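Local coordinates for putative membrane protein (Corynebacterium diphtheriae NCTC 13129, PDB 3C8I) that is of unknown function, the piece described here being the DUF3239 part of a putative membrane protein whose transmembrane helix probably lies outside it, at residues Ile106-Ala109 against Glu110-Ile113; Glu61-Thr64 against Arg65-Gly68; Gln117-Thr120 against Leu121-Leu125; Val82-Gln85 against Asp86-Asp89. All coordinates share one frame; numbering follows the deposited sequence.

Contact 1 (Ile106-Ala109 against Glu110-Ile113); sequences IARA and ESTI
Residues 106-113 form the last turns of helix 103-112, with i to i+4 backbone bonds from Glu110 N to Ile106 O (3.1 Å), Ser111 N to Ala107 O, Thr112 N to Arg108 O and Ile113 N to Ala109 O. Arg108 O is the busiest acceptor. Besides Thr112 N at 2.8 Å, it takes the hydroxyl of Ser111, whose OG lies 2.8 Å from Arg108 O, and that of Thr112, whose OG1 stands 3.0 Å from the same Arg108 O. The three donors come from different directions: Thr112 N almost straight in line with the C=O (165°), Ser111 OG tilted from the carbonyl plane, and Thr112 OG1 well above it, off any lone pair. Thr112 OG1 owes its reach to a chi1 of -66°, beside its own backbone N. The Arg108 side chain crosses that of Thr112 at about a right angle. Ile113 lays CG1 3.5 Å from Ala109 O, where the chain leaves helical angles. Ala109 packs on Leu16 and Pro72, and Glu110 OE2 forms a salt bridge with Arg70. Hydroxyls bonded back to a carbonyl, here from i-3 (Ser111) and i-4 (Thr112), are a common pattern in alpha-helices generally, found here in the last turn of helix 103-112.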
ATOM      1  N   ILE B 106      -5.348 -20.683 -19.154  1.00 46.54           N
ATOM      2  CA  ILE B 106      -4.898 -19.330 -19.483  1.00 46.07           C
ATOM      3  C   ILE B 106      -5.204 -19.035 -20.951  1.00 45.72           C
ATOM      4  O   ILE B 106      -5.657 -17.943 -21.288  1.00 45.22           O
ATOM      5  CB  ILE B 106      -3.387 -19.132 -19.202  1.00 45.76           C
ATOM      6  CG1 ILE B 106      -3.112 -19.199 -17.694  1.00 45.75           C
ATOM      7  CG2 ILE B 106      -2.909 -17.782 -19.753  1.00 45.88           C
ATOM      8  CD1 ILE B 106      -1.655 -19.343 -17.347  1.00 45.88           C
ATOM      9  N   ALA B 107      -4.958 -20.019 -21.817  1.00 45.50           N
ATOM     10  CA  ALA B 107      -5.272 -19.894 -23.246  1.00 45.45           C
ATOM     11  C   ALA B 107      -6.773 -19.726 -23.460  1.00 45.21           C
ATOM     12  O   ALA B 107      -7.210 -18.924 -24.284  1.00 44.75           O
ATOM     13  CB  ALA B 107      -4.759 -21.117 -24.027  1.00 45.52           C
ATOM     14  N   ARG B 108      -7.554 -20.483 -22.704  1.00 45.41           N
ATOM     15  CA  ARG B 108      -9.004 -20.378 -22.750  1.00 45.24           C
ATOM     16  C   ARG B 108      -9.478 -18.993 -22.347  1.00 44.69           C
ATOM     17  O   ARG B 108     -10.291 -18.381 -23.051  1.00 43.96           O
ATOM     18  CB  ARG B 108      -9.628 -21.390 -21.802  1.00 46.23           C
ATOM     19  CG  ARG B 108     -11.134 -21.522 -21.941  1.00 48.09           C
ATOM     20  CD  ARG B 108     -11.489 -22.687 -22.894  1.00 51.06           C
ATOM     21  NE  ARG B 108     -12.932 -22.787 -23.179  1.00 51.65           N
ATOM     22  CZ  ARG B 108     -13.523 -22.454 -24.331  1.00 53.84           C
ATOM     23  NH1 ARG B 108     -12.825 -21.981 -25.367  1.00 54.59           N
ATOM     24  NH2 ARG B 108     -14.842 -22.605 -24.458  1.00 54.63           N
ATOM     25  N   ALA B 109      -8.982 -18.526 -21.196  1.00 43.97           N
ATOM     26  CA  ALA B 109      -9.243 -17.180 -20.697  1.00 43.33           C
ATOM     27  C   ALA B 109      -9.067 -16.137 -21.777  1.00 42.43           C
ATOM     28  O   ALA B 109      -9.901 -15.259 -21.908  1.00 42.18           O
ATOM     29  CB  ALA B 109      -8.314 -16.861 -19.524  1.00 43.46           C
ATOM     30  N   GLU B 110      -7.979 -16.234 -22.540  1.00 42.11           N
ATOM     31  CA  GLU B 110      -7.664 -15.237 -23.559  1.00 42.62           C
ATOM     32  C   GLU B 110      -8.687 -15.234 -24.697  1.00 42.63           C
ATOM     33  O   GLU B 110      -9.104 -14.168 -25.150  1.00 42.31           O
ATOM     34  CB  GLU B 110      -6.248 -15.428 -24.128  1.00 42.38           C
ATOM     35  CG  GLU B 110      -5.927 -14.449 -25.263  1.00 43.11           C
ATOM     36  CD  GLU B 110      -4.539 -14.609 -25.844  1.00 44.09           C
ATOM     37  OE1 GLU B 110      -3.581 -14.795 -25.052  1.00 46.49           O
ATOM     38  OE2 GLU B 110      -4.416 -14.526 -27.098  1.00 46.24           O
ATOM     39  N   SER B 111      -9.073 -16.421 -25.167  1.00 42.50           N
ATOM     40  CA  SER B 111     -10.101 -16.546 -26.202  1.00 42.81           C
ATOM     41  C   SER B 111     -11.507 -16.169 -25.700  1.00 42.75           C
ATOM     42  O   SER B 111     -12.312 -15.659 -26.474  1.00 43.70           O
ATOM     43  CB  SER B 111     -10.097 -17.961 -26.809  1.00 42.74           C
ATOM     44  OG  SER B 111     -10.213 -18.941 -25.794  1.00 43.92           O
ATOM     45  N   THR B 112     -11.788 -16.392 -24.421  1.00 42.66           N
ATOM     46  CA  THR B 112     -13.072 -16.014 -23.815  1.00 42.77           C
ATOM     47  C   THR B 112     -13.280 -14.486 -23.749  1.00 42.92           C
ATOM     48  O   THR B 112     -14.409 -13.994 -23.870  1.00 43.22           O
ATOM     49  CB  THR B 112     -13.185 -16.572 -22.379  1.00 42.52           C
ATOM     50  OG1 THR B 112     -13.224 -18.002 -22.410  1.00 44.54           O
ATOM     51  CG2 THR B 112     -14.420 -16.057 -21.684  1.00 42.92           C
ATOM     52  N   ILE B 113     -12.202 -13.733 -23.549  1.00 42.09           N
ATOM     53  CA  ILE B 113     -12.313 -12.272 -23.514  1.00 41.95           C
ATOM     54  C   ILE B 113     -12.635 -11.780 -24.928  1.00 41.77           C
ATOM     55  O   ILE B 113     -11.925 -12.114 -25.881  1.00 41.25           O
ATOM     56  CB  ILE B 113     -11.037 -11.588 -22.928  1.00 41.52           C
ATOM     57  CG1 ILE B 113     -10.893 -11.921 -21.440  1.00 41.81           C
ATOM     58  CG2 ILE B 113     -11.086 -10.064 -23.113  1.00 41.25           C
ATOM     59  CD1 ILE B 113      -9.470 -11.782 -20.938  1.00 41.09           C
TER

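Contact 2 (Glu61-Thr64 against Arg65-Gly68); sequences EGDT and RKVG
An inverse gamma turn centred on Arg65, preceded by a type I beta turn, Gly62-Arg65, with Asp63 and Thr64 at its corners, shapes this part of the surface loop between strands 47-54 and 70-80. Two backbone bonds cross between residues 61-64 and 65-68. The beta turn is closed by Arg65 N, which reaches back to Gly62 O at 3.2 Å, the donor sitting above the carbonyl plane and not on a lone pair. The gamma turn itself is closed by Lys66 N on Thr64 O, at 3.0 Å but weak, because its N-H...O angle is only 129°. Gly62 has a positive phi (67°), a backbone shape that a residue without a side chain adopts easily. Thr64 and Arg65 turn their polar ends to other parts of the chain. Thr64 OG1 bonds to Gly59 O, while the extended Arg65 chain carries its guanidinium to Asn25 O, so the loop is tied to the end of strand 16-24. Gly68 pairs through its backbone with Ile21 of that same strand, at the point where the loop approaches strand 70-80. Asp63 and Lys66 lie side by side and point the same way. The lysine chain is stretched beyond CG, and its methylenes pass over the Asp63 carbonyl, with Lys66 CD 3.2 Å from Asp63 O. Such a run places the ammonium next to the carboxylate in a solvent-exposed salt bridge: Lys66 NZ lies 3.1 Å from Asp63 OD1, approaching from above the carboxylate plane, 53° out of it.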
ATOM      1  N   GLU B  61       8.727 -14.524 -20.026  1.00 43.38           N
ATOM      2  CA  GLU B  61      10.164 -14.366 -19.912  1.00 44.50           C
ATOM      3  C   GLU B  61      10.725 -14.337 -21.328  1.00 44.80           C
ATOM      4  O   GLU B  61      10.229 -15.046 -22.206  1.00 44.96           O
ATOM      5  CB  GLU B  61      10.787 -15.553 -19.162  1.00 45.04           C
ATOM      6  CG  GLU B  61      10.425 -15.650 -17.673  1.00 46.88           C
ATOM      7  CD  GLU B  61      11.212 -16.745 -16.933  1.00 47.60           C
ATOM      8  OE1 GLU B  61      11.680 -17.717 -17.583  1.00 51.16           O
ATOM      9  OE2 GLU B  61      11.358 -16.630 -15.691  1.00 52.61           O
ATOM     10  N   GLY B  62      11.739 -13.507 -21.542  1.00 45.01           N
ATOM     11  CA  GLY B  62      12.476 -13.485 -22.791  1.00 45.41           C
ATOM     12  C   GLY B  62      11.687 -13.009 -23.995  1.00 45.76           C
ATOM     13  O   GLY B  62      11.389 -11.824 -24.124  1.00 46.02           O
ATOM     14  N   ASP B  63      11.351 -13.943 -24.882  1.00 45.85           N
ATOM     15  CA  ASP B  63      10.763 -13.593 -26.182  1.00 45.48           C
ATOM     16  C   ASP B  63       9.296 -13.152 -26.028  1.00 45.02           C
ATOM     17  O   ASP B  63       8.772 -12.453 -26.896  1.00 45.34           O
ATOM     18  CB  ASP B  63      10.863 -14.781 -27.161  1.00 46.03           C
ATOM     19  CG  ASP B  63      11.595 -14.436 -28.459  1.00 47.51           C
ATOM     20  OD1 ASP B  63      11.828 -13.236 -28.773  1.00 48.88           O
ATOM     21  OD2 ASP B  63      11.945 -15.398 -29.180  1.00 50.14           O
ATOM     22  N   THR B  64       8.637 -13.565 -24.942  1.00 43.90           N
ATOM     23  CA  THR B  64       7.264 -13.127 -24.683  1.00 43.12           C
ATOM     24  C   THR B  64       7.224 -11.937 -23.731  1.00 41.99           C
ATOM     25  O   THR B  64       6.161 -11.373 -23.509  1.00 41.89           O
ATOM     26  CB  THR B  64       6.378 -14.256 -24.113  1.00 43.06           C
ATOM     27  OG1 THR B  64       6.950 -14.758 -22.898  1.00 43.15           O
ATOM     28  CG2 THR B  64       6.225 -15.383 -25.123  1.00 43.76           C
ATOM     29  N   ARG B  65       8.371 -11.558 -23.172  1.00 41.12           N
ATOM     30  CA  ARG B  65       8.453 -10.364 -22.318  1.00 40.45           C
ATOM     31  C   ARG B  65       8.621  -9.125 -23.188  1.00 39.51           C
ATOM     32  O   ARG B  65       9.702  -8.512 -23.250  1.00 38.86           O
ATOM     33  CB  ARG B  65       9.596 -10.497 -21.318  1.00 40.79           C
ATOM     34  CG  ARG B  65       9.554  -9.472 -20.202  1.00 41.17           C
ATOM     35  CD  ARG B  65      10.541  -9.823 -19.104  1.00 41.94           C
ATOM     36  NE  ARG B  65      10.532  -8.804 -18.064  1.00 43.06           N
ATOM     37  CZ  ARG B  65      11.300  -7.715 -18.047  1.00 43.32           C
ATOM     38  NH1 ARG B  65      12.193  -7.479 -18.993  1.00 44.60           N
ATOM     39  NH2 ARG B  65      11.180  -6.858 -17.050  1.00 44.50           N
ATOM     40  N   LYS B  66       7.529  -8.766 -23.862  1.00 37.98           N
ATOM     41  CA  LYS B  66       7.548  -7.766 -24.915  1.00 37.28           C
ATOM     42  C   LYS B  66       6.319  -6.916 -24.829  1.00 35.43           C
ATOM     43  O   LYS B  66       5.258  -7.412 -24.492  1.00 33.70           O
ATOM     44  CB  LYS B  66       7.508  -8.441 -26.296  1.00 37.45           C
ATOM     45  CG  LYS B  66       8.784  -9.099 -26.729  1.00 39.00           C
ATOM     46  CD  LYS B  66       8.652  -9.564 -28.177  1.00 39.36           C
ATOM     47  CE  LYS B  66       9.920 -10.214 -28.704  1.00 40.69           C
ATOM     48  NZ  LYS B  66       9.594 -11.258 -29.743  1.00 42.44           N
ATOM     49  N   VAL B  67       6.462  -5.655 -25.215  1.00 34.16           N
ATOM     50  CA  VAL B  67       5.334  -4.744 -25.324  1.00 33.93           C
ATOM     51  C   VAL B  67       4.320  -5.343 -26.293  1.00 33.23           C
ATOM     52  O   VAL B  67       4.688  -5.758 -27.403  1.00 33.23           O
ATOM     53  CB  VAL B  67       5.785  -3.356 -25.801  1.00 33.90           C
ATOM     54  CG1 VAL B  67       4.588  -2.455 -26.055  1.00 34.20           C
ATOM     55  CG2 VAL B  67       6.737  -2.715 -24.777  1.00 34.22           C
ATOM     56  N   GLY B  68       3.066  -5.453 -25.852  1.00 32.06           N
ATOM     57  CA  GLY B  68       1.986  -6.020 -26.669  1.00 31.59           C
ATOM     58  C   GLY B  68       1.567  -7.444 -26.342  1.00 30.53           C
ATOM     59  O   GLY B  68       0.511  -7.886 -26.784  1.00 29.76           O
TER

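Contact 3 (Gln117-Thr120 against Leu121-Leu125); sequences QWTT and LSKNL
A within-helix contact joins consecutive turns of helix 115-124, from Gln117 and Trp118 on to Leu121 and Ser122. Its backbone bonds are regular: Leu121 N to Gln117 O at 3.0 Å, and Ser122 N to Trp118 O at 2.9 Å with an N-H...O angle of 170°. On the buried side the indole and the leucine meet loosely, Trp118 CZ3 lying 4.5 Å from Leu121 CD2, which comes in obliquely to the ring. Through these two side chains the helix packs against the six-stranded antiparallel sheet, Trp118 on Pro18 and Leu121 on Met32. The indole has stronger partners elsewhere, since its NE1 bonds to Glu110 O of the preceding helix and the ring makes a cation-pi contact with Arg70. Further along, a side chain adds to the backbone bonds: Asn124 ND2 gives a bond of 2.7 Å to Thr120 O, tilted 28° from that carbonyl plane. Asn124 CG lies beside its backbone N (chi1 -73°), so that the amide runs alongside Thr120, with Asn124 ND2 also 3.8 Å from Thr120 CG2. Thr119 and Thr120 both bond their hydroxyls to Glu116 O, one turn back. The modelled place of the Lys123 ammonium against Thr119 is doubtful.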
ATOM      1  N   GLN B 117     -12.732  -6.093 -26.923  1.00 36.86           N
ATOM      2  CA  GLN B 117     -12.047  -5.626 -25.728  1.00 35.90           C
ATOM      3  C   GLN B 117     -10.544  -5.736 -25.919  1.00 35.11           C
ATOM      4  O   GLN B 117      -9.808  -4.823 -25.558  1.00 34.46           O
ATOM      5  CB  GLN B 117     -12.497  -6.398 -24.495  1.00 36.05           C
ATOM      6  CG  GLN B 117     -13.897  -6.049 -24.039  1.00 35.63           C
ATOM      7  CD  GLN B 117     -14.317  -6.761 -22.765  1.00 36.04           C
ATOM      8  OE1 GLN B 117     -13.487  -7.152 -21.920  1.00 34.34           O
ATOM      9  NE2 GLN B 117     -15.624  -6.912 -22.602  1.00 34.36           N
ATOM     10  N   TRP B 118     -10.086  -6.849 -26.501  1.00 34.37           N
ATOM     11  CA  TRP B 118      -8.676  -6.968 -26.864  1.00 33.80           C
ATOM     12  C   TRP B 118      -8.258  -5.828 -27.786  1.00 33.24           C
ATOM     13  O   TRP B 118      -7.261  -5.171 -27.545  1.00 32.96           O
ATOM     14  CB  TRP B 118      -8.349  -8.319 -27.512  1.00 33.28           C
ATOM     15  CG  TRP B 118      -8.258  -9.454 -26.526  1.00 32.44           C
ATOM     16  CD1 TRP B 118      -9.055 -10.546 -26.472  1.00 33.52           C
ATOM     17  CD2 TRP B 118      -7.313  -9.585 -25.466  1.00 31.16           C
ATOM     18  NE1 TRP B 118      -8.675 -11.363 -25.432  1.00 34.01           N
ATOM     19  CE2 TRP B 118      -7.598 -10.797 -24.799  1.00 33.22           C
ATOM     20  CE3 TRP B 118      -6.251  -8.793 -25.008  1.00 32.35           C
ATOM     21  CZ2 TRP B 118      -6.864 -11.237 -23.682  1.00 33.42           C
ATOM     22  CZ3 TRP B 118      -5.510  -9.234 -23.898  1.00 32.46           C
ATOM     23  CH2 TRP B 118      -5.829 -10.438 -23.242  1.00 32.62           C
ATOM     24  N   THR B 119      -9.038  -5.568 -28.826  1.00 33.64           N
ATOM     25  CA  THR B 119      -8.665  -4.530 -29.777  1.00 33.57           C
ATOM     26  C   THR B 119      -8.713  -3.115 -29.139  1.00 32.84           C
ATOM     27  O   THR B 119      -7.789  -2.313 -29.319  1.00 32.49           O
ATOM     28  CB  THR B 119      -9.467  -4.675 -31.120  1.00 34.67           C
ATOM     29  OG1 THR B 119     -10.840  -4.318 -30.911  1.00 38.79           O
ATOM     30  CG2 THR B 119      -9.398  -6.098 -31.640  1.00 33.64           C
ATOM     31  N   THR B 120      -9.749  -2.821 -28.358  1.00 32.24           N
ATOM     32  CA  THR B 120      -9.800  -1.567 -27.578  1.00 32.00           C
ATOM     33  C   THR B 120      -8.548  -1.355 -26.714  1.00 31.32           C
ATOM     34  O   THR B 120      -7.969  -0.265 -26.686  1.00 30.35           O
ATOM     35  CB  THR B 120     -11.056  -1.520 -26.649  1.00 32.78           C
ATOM     36  OG1 THR B 120     -12.245  -1.444 -27.450  1.00 31.80           O
ATOM     37  CG2 THR B 120     -11.007  -0.306 -25.692  1.00 31.98           C
ATOM     38  N   LEU B 121      -8.127  -2.403 -26.005  1.00 30.76           N
ATOM     39  CA  LEU B 121      -6.905  -2.320 -25.199  1.00 30.89           C
ATOM     40  C   LEU B 121      -5.670  -2.081 -26.085  1.00 30.95           C
ATOM     41  O   LEU B 121      -4.879  -1.190 -25.804  1.00 30.94           O
ATOM     42  CB  LEU B 121      -6.727  -3.575 -24.336  1.00 30.38           C
ATOM     43  CG  LEU B 121      -5.482  -3.625 -23.430  1.00 29.88           C
ATOM     44  CD1 LEU B 121      -5.374  -2.395 -22.501  1.00 27.95           C
ATOM     45  CD2 LEU B 121      -5.479  -4.919 -22.660  1.00 29.19           C
ATOM     46  N   SER B 122      -5.522  -2.877 -27.157  1.00 31.80           N
ATOM     47  CA  SER B 122      -4.392  -2.722 -28.069  1.00 32.45           C
ATOM     48  C   SER B 122      -4.308  -1.306 -28.622  1.00 32.88           C
ATOM     49  O   SER B 122      -3.234  -0.716 -28.659  1.00 32.92           O
ATOM     50  CB  SER B 122      -4.490  -3.717 -29.219  1.00 31.89           C
ATOM     51  OG  SER B 122      -4.451  -5.044 -28.715  1.00 31.99           O
ATOM     52  N   LYS B 123      -5.449  -0.759 -29.021  1.00 33.98           N
ATOM     53  CA  LYS B 123      -5.496   0.609 -29.560  1.00 35.68           C
ATOM     54  C   LYS B 123      -5.150   1.688 -28.562  1.00 35.74           C
ATOM     55  O   LYS B 123      -4.887   2.812 -28.958  1.00 35.21           O
ATOM     56  CB  LYS B 123      -6.869   0.902 -30.174  1.00 35.86           C
ATOM     57  CG  LYS B 123      -6.944   0.514 -31.618  1.00 38.38           C
ATOM     58  CD  LYS B 123      -8.308  -0.028 -32.033  1.00 38.44           C
ATOM     59  CE  LYS B 123      -8.300  -1.553 -32.045  1.00 42.19           C
ATOM     60  NZ  LYS B 123      -9.617  -2.159 -31.653  1.00 42.18           N
ATOM     61  N   ASN B 124      -5.143   1.354 -27.266  1.00 36.42           N
ATOM     62  CA  ASN B 124      -4.892   2.335 -26.222  1.00 36.46           C
ATOM     63  C   ASN B 124      -3.605   2.098 -25.437  1.00 36.63           C
ATOM     64  O   ASN B 124      -3.324   2.826 -24.485  1.00 35.87           O
ATOM     65  CB  ASN B 124      -6.109   2.403 -25.294  1.00 37.09           C
ATOM     66  CG  ASN B 124      -7.306   3.101 -25.955  1.00 38.21           C
ATOM     67  OD1 ASN B 124      -7.293   4.321 -26.119  1.00 40.55           O
ATOM     68  ND2 ASN B 124      -8.330   2.339 -26.330  1.00 37.25           N
ATOM     69  N   LEU B 125      -2.804   1.116 -25.851  1.00 36.65           N
ATOM     70  CA  LEU B 125      -1.524   0.852 -25.181  1.00 37.30           C
ATOM     71  C   LEU B 125      -0.652   2.078 -25.152  1.00 37.71           C
ATOM     72  O   LEU B 125       0.101   2.296 -24.193  1.00 37.12           O
ATOM     73  CB  LEU B 125      -0.721  -0.255 -25.874  1.00 36.58           C
ATOM     74  CG  LEU B 125      -0.741  -1.702 -25.419  1.00 36.18           C
ATOM     75  CD1 LEU B 125       0.567  -2.374 -25.932  1.00 32.46           C
ATOM     76  CD2 LEU B 125      -0.972  -1.935 -23.884  1.00 30.69           C
TER

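Contact 4 (Val82-Gln85 against Asp86-Asp89); sequences VGNQ and DSWD
Asn84 and Ser87 supply the single hydrogen bond between residues 82-85 and 86-89: Asn84 ND2 donates to Ser87 OG over 3.0 Å, with an N-H...O angle of 144°. The hydroxyl oxygen lies 21° out of the Asn84 amide plane, so the bond is bent at the hydrogen and off the plane of the donor group. Ser87 contributes by its torsion: with chi1 at -58° its OG stands opposite its own carbonyl carbon, turned back across the bend to meet the amide. Between the two, the chain reverses through Gln85 and Asp86, the latter with a positive phi of 80°. Asp86 CB sits 2.7 Å from Gln85 O, a close intra-turn approach that goes with this backbone shape.

Further out, Ser81 is bonded to both arms of the connection between strands 70-80 and 88-95: its OG to Ser87 O and, weakly, to Asn84 O. Its backbone pairs with that of Ser87. Asp86 pairs with Val39 and Trp88 with Thr37, while Val82 packs on Arg70 of a second subunit. A single bent, neutral amide-to-hydroxyl bond is consistent with a modest side-chain link, the backbone bonds of Ser87 and Asp86 probably carrying more of the turn.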
ATOM      1  N   VAL B  82     -15.177   8.871  -4.053  1.00 44.67           N
ATOM      2  CA  VAL B  82     -15.739   9.663  -2.968  1.00 46.17           C
ATOM      3  C   VAL B  82     -17.003  10.414  -3.427  1.00 47.12           C
ATOM      4  O   VAL B  82     -18.065  10.290  -2.807  1.00 46.97           O
ATOM      5  CB  VAL B  82     -14.700  10.683  -2.343  1.00 46.14           C
ATOM      6  CG1 VAL B  82     -13.808  11.283  -3.382  1.00 47.30           C
ATOM      7  CG2 VAL B  82     -15.417  11.831  -1.596  1.00 45.62           C
ATOM      8  N   GLY B  83     -16.874  11.191  -4.499  1.00 48.37           N
ATOM      9  CA  GLY B  83     -17.962  12.076  -4.943  1.00 49.76           C
ATOM     10  C   GLY B  83     -19.110  11.253  -5.496  1.00 51.58           C
ATOM     11  O   GLY B  83     -20.257  11.321  -5.023  1.00 52.01           O
ATOM     12  N   ASN B  84     -18.784  10.447  -6.500  1.00 53.23           N
ATOM     13  CA  ASN B  84     -19.685   9.391  -6.915  1.00 54.21           C
ATOM     14  C   ASN B  84     -19.846   8.362  -5.803  1.00 54.09           C
ATOM     15  O   ASN B  84     -19.071   8.295  -4.855  1.00 55.26           O
ATOM     16  CB  ASN B  84     -19.189   8.702  -8.200  1.00 54.75           C
ATOM     17  CG  ASN B  84     -19.882   9.218  -9.457  1.00 56.58           C
ATOM     18  OD1 ASN B  84     -20.191  10.411  -9.574  1.00 60.15           O
ATOM     19  ND2 ASN B  84     -20.119   8.318 -10.415  1.00 57.83           N
ATOM     20  N   GLN B  85     -20.948   7.651  -5.868  1.00 53.50           N
ATOM     21  CA  GLN B  85     -20.979   6.270  -5.487  1.00 52.42           C
ATOM     22  C   GLN B  85     -21.335   5.688  -6.859  1.00 50.97           C
ATOM     23  O   GLN B  85     -21.514   6.452  -7.828  1.00 50.37           O
ATOM     24  CB  GLN B  85     -22.070   6.009  -4.442  1.00 53.25           C
ATOM     25  CG  GLN B  85     -21.647   5.044  -3.327  1.00 55.04           C
ATOM     26  CD  GLN B  85     -22.833   4.524  -2.521  1.00 55.19           C
ATOM     27  OE1 GLN B  85     -23.915   5.128  -2.516  1.00 57.51           O
ATOM     28  NE2 GLN B  85     -22.630   3.398  -1.826  1.00 58.57           N
ATOM     29  N   ASP B  86     -21.432   4.369  -6.959  1.00 48.80           N
ATOM     30  CA  ASP B  86     -21.634   3.713  -8.252  1.00 47.22           C
ATOM     31  C   ASP B  86     -20.362   3.557  -9.111  1.00 45.17           C
ATOM     32  O   ASP B  86     -20.411   2.834 -10.112  1.00 44.39           O
ATOM     33  CB  ASP B  86     -22.710   4.428  -9.103  1.00 47.67           C
ATOM     34  CG  ASP B  86     -23.979   4.754  -8.321  1.00 49.16           C
ATOM     35  OD1 ASP B  86     -24.412   3.928  -7.478  1.00 51.47           O
ATOM     36  OD2 ASP B  86     -24.540   5.849  -8.566  1.00 51.36           O
ATOM     37  N   SER B  87     -19.243   4.209  -8.748  1.00 42.52           N
ATOM     38  CA  SER B  87     -17.985   4.060  -9.505  1.00 40.34           C
ATOM     39  C   SER B  87     -16.793   3.660  -8.645  1.00 38.42           C
ATOM     40  O   SER B  87     -16.692   4.096  -7.498  1.00 37.50           O
ATOM     41  CB  SER B  87     -17.612   5.361 -10.200  1.00 40.22           C
ATOM     42  OG  SER B  87     -18.641   5.782 -11.062  1.00 40.58           O
ATOM     43  N   TRP B  88     -15.908   2.847  -9.220  1.00 35.80           N
ATOM     44  CA  TRP B  88     -14.562   2.597  -8.669  1.00 35.30           C
ATOM     45  C   TRP B  88     -13.636   3.686  -9.150  1.00 33.67           C
ATOM     46  O   TRP B  88     -13.652   4.041 -10.329  1.00 31.41           O
ATOM     47  CB  TRP B  88     -14.009   1.262  -9.143  1.00 35.17           C
ATOM     48  CG  TRP B  88     -14.882   0.078  -8.914  1.00 34.84           C
ATOM     49  CD1 TRP B  88     -15.547  -0.643  -9.863  1.00 35.65           C
ATOM     50  CD2 TRP B  88     -15.150  -0.550  -7.666  1.00 35.65           C
ATOM     51  NE1 TRP B  88     -16.231  -1.674  -9.272  1.00 35.74           N
ATOM     52  CE2 TRP B  88     -16.008  -1.634  -7.918  1.00 36.60           C
ATOM     53  CE3 TRP B  88     -14.745  -0.296  -6.341  1.00 37.20           C
ATOM     54  CZ2 TRP B  88     -16.481  -2.470  -6.900  1.00 36.93           C
ATOM     55  CZ3 TRP B  88     -15.214  -1.128  -5.326  1.00 37.18           C
ATOM     56  CH2 TRP B  88     -16.068  -2.204  -5.614  1.00 36.46           C
ATOM     57  N   ASP B  89     -12.858   4.256  -8.234  1.00 32.94           N
ATOM     58  CA  ASP B  89     -11.835   5.248  -8.597  1.00 32.68           C
ATOM     59  C   ASP B  89     -10.417   4.635  -8.675  1.00 30.89           C
ATOM     60  O   ASP B  89      -9.484   5.259  -9.163  1.00 29.99           O
ATOM     61  CB  ASP B  89     -11.884   6.452  -7.646  1.00 33.23           C
ATOM     62  CG  ASP B  89     -12.651   7.651  -8.242  1.00 37.14           C
ATOM     63  OD1 ASP B  89     -13.300   7.490  -9.305  1.00 41.89           O
ATOM     64  OD2 ASP B  89     -12.614   8.761  -7.663  1.00 42.05           O
TER

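How the contacts relate
Contacts 1 and 3 are partly buried and lie on consecutive helices, 103-112 and 115-124, which touch each other; both combine regular helical bonds with polar side chains turned onto backbone carbonyls. Contacts 2 and 4 are surface loops next to strand 70-80, one leading into it and one leaving it, on opposite sides of the chain's centre with their own centres about 35 Å apart. Charge bridges the bend in contact 2, whereas a neutral amide and hydroxyl meet in contact 4. Contact 2 also reaches the helical layer, as Val67 and Gly68 pack on Leu125 of contact 3. Only contact 4 is touched by another subunit.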